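Local coordinates for paenibacillus xanthan lyase (Paenibacillus, PDB 6F2P), which acts as a xanthan lyase, removing terminal mannosyl residues from the side chains of xanthan, probably by beta-elimination, at residues Leu105-Met108 and Asn109-Phe113. Numbering follows the deposited sequence.
Sequences LDWM and NANQF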
loop_
_atom_site.group_PDB
_atom_site.type_symbol
_atom_site.label_atom_id
_atom_site.label_comp_id
_atom_site.label_asym_id
_atom_site.label_seq_id
_atom_site.Cartn_x
_atom_site.Cartn_y
_atom_site.Cartn_z
ATOM N N LEU A 105 30.746 4.610 41.180
ATOM C CA LEU A 105 31.344 4.233 39.896
ATOM C C LEU A 105 32.527 3.288 40.088
ATOM O O LEU A 105 32.675 2.295 39.372
ATOM C CB LEU A 105 31.778 5.470 39.108
ATOM C CG LEU A 105 30.685 6.431 38.635
ATOM C CD1 LEU A 105 31.319 7.694 38.072
ATOM C CD2 LEU A 105 29.782 5.761 37.595
ATOM N N ASP A 106 33.361 3.592 41.073
ATOM C CA ASP A 106 34.538 2.780 41.316
ATOM C C ASP A 106 34.171 1.432 41.892
ATOM O O ASP A 106 34.840 0.429 41.632
ATOM C CB ASP A 106 35.510 3.530 42.205
ATOM C CG ASP A 106 36.249 4.609 41.444
ATOM O OD1 ASP A 106 36.573 4.356 40.258
ATOM O OD2 ASP A 106 36.493 5.697 42.014
ATOM N N TRP A 107 33.084 1.402 42.648
ATOM C CA TRP A 107 32.588 0.142 43.167
ATOM C C TRP A 107 32.121 -0.737 42.011
ATOM O O TRP A 107 32.472 -1.921 41.937
ATOM C CB TRP A 107 31.459 0.348 44.182
ATOM C CG TRP A 107 31.116 -0.932 44.873
ATOM C CD1 TRP A 107 31.675 -1.417 46.019
ATOM C CD2 TRP A 107 30.176 -1.920 44.434
ATOM N NE1 TRP A 107 31.133 -2.640 46.328
ATOM C CE2 TRP A 107 30.209 -2.971 45.371
ATOM C CE3 TRP A 107 29.308 -2.019 43.338
ATOM C CZ2 TRP A 107 29.402 -4.105 45.252
ATOM C CZ3 TRP A 107 28.504 -3.148 43.223
ATOM C CH2 TRP A 107 28.557 -4.173 44.178
ATOM N N MET A 108 31.333 -0.152 41.107
ATOM C CA MET A 108 30.855 -0.890 39.946
ATOM C C MET A 108 32.053 -1.415 39.170
ATOM O O MET A 108 32.047 -2.552 38.701
ATOM C CB MET A 108 29.981 -0.020 39.038
ATOM C CG MET A 108 28.602 0.295 39.586
ATOM S SD MET A 108 27.568 -1.151 39.917
ATOM C CE MET A 108 27.112 -1.667 38.265
ATOM N N ASN A 109 33.093 -0.593 39.055
ATOM C CA ASN A 109 34.274 -1.012 38.311
ATOM C C ASN A 109 35.029 -2.143 38.985
ATOM O O ASN A 109 35.788 -2.864 38.334
ATOM C CB ASN A 109 35.222 0.150 38.051
ATOM C CG ASN A 109 36.294 -0.212 37.052
ATOM O OD1 ASN A 109 36.065 -0.174 35.836
ATOM N ND2 ASN A 109 37.465 -0.600 37.553
ATOM N N ALA A 110 34.824 -2.293 40.291
ATOM C CA ALA A 110 35.551 -3.302 41.048
ATOM C C ALA A 110 34.766 -4.591 41.170
ATOM O O ALA A 110 35.339 -5.639 41.452
ATOM C CB ALA A 110 35.911 -2.781 42.430
ATOM N N ASN A 111 33.458 -4.521 40.951
ATOM C CA ASN A 111 32.589 -5.618 41.359
ATOM C C ASN A 111 31.655 -6.168 40.289
ATOM O O ASN A 111 31.396 -7.375 40.240
ATOM C CB ASN A 111 31.785 -5.193 42.589
ATOM C CG ASN A 111 32.668 -4.964 43.801
ATOM O OD1 ASN A 111 32.874 -3.830 44.230
ATOM N ND2 ASN A 111 33.203 -6.045 44.353
ATOM N N GLN A 112 31.158 -5.285 39.431
ATOM C CA GLN A 112 30.112 -5.655 38.490
ATOM C C GLN A 112 30.429 -5.350 37.029
ATOM O O GLN A 112 30.338 -6.237 36.182
ATOM C CB GLN A 112 28.796 -4.989 38.896
ATOM C CG GLN A 112 28.120 -5.691 40.054
ATOM C CD GLN A 112 27.870 -7.145 39.744
ATOM O OE1 GLN A 112 28.294 -8.030 40.484
ATOM N NE2 GLN A 112 27.181 -7.405 38.632
ATOM N N PHE A 113 30.796 -4.101 36.745
ATOM C CA PHE A 113 30.936 -3.629 35.368
ATOM C C PHE A 113 32.334 -3.115 35.069
ATOM O O PHE A 113 32.689 -1.980 35.416
ATOM C CB PHE A 113 29.923 -2.524 35.071
ATOM C CG PHE A 113 29.794 -2.211 33.616
ATOM C CD1 PHE A 113 28.937 -2.948 32.811
ATOM C CD2 PHE A 113 30.532 -1.187 33.041
ATOM C CE1 PHE A 113 28.813 -2.668 31.453
ATOM C CE2 PHE A 113 30.412 -0.900 31.692
ATOM C CZ PHE A 113 29.551 -1.643 30.894
#
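Met108 O accepts hydrogen bonds from Gln112 N and Phe113 N where helix 95-111 runs out, in the N-terminal alpha-helical domain of polysaccharide lyase family 8, an (alpha/alpha) toroid in this family. Gln112 N lies 3.0 Å from Met108 O and Phe113 N 2.8 Å from it, arriving from opposite faces of the carbonyl plane; the shared acceptor ties the first residues beyond the helix to its last turn, the Phe113 bond being i+5 and wider than alpha-helical. One turn earlier the spacing is regular, Asn109 N bonding to Leu105 O at 2.9 Å, whereas Ala110 N makes a weak bond to Asp106 O and a straighter, local i+3 (3-10-type) one to Trp107 O. The packed side faces mainly neighbouring helices. Met108, bent at chi2 and chi3, lays CE 3.8 Å from Gln112 CB and rests on Thr73 and Tyr74 of helix 68-85, while the Phe113 ring meets Tyr74 edge-to-face and reaches Trp126 and Leu134 of helix 123-141. The other side is looser, with Ala110 and Asn111 exposed. Here the Trp107 indole, its CG anti to the backbone N (chi1 -171°), presents one face to Asn111 in a CH-pi contact: Asn111 CB sits 3.7 Å from the centroid of the Trp107 six-membered ring, 9° off its normal.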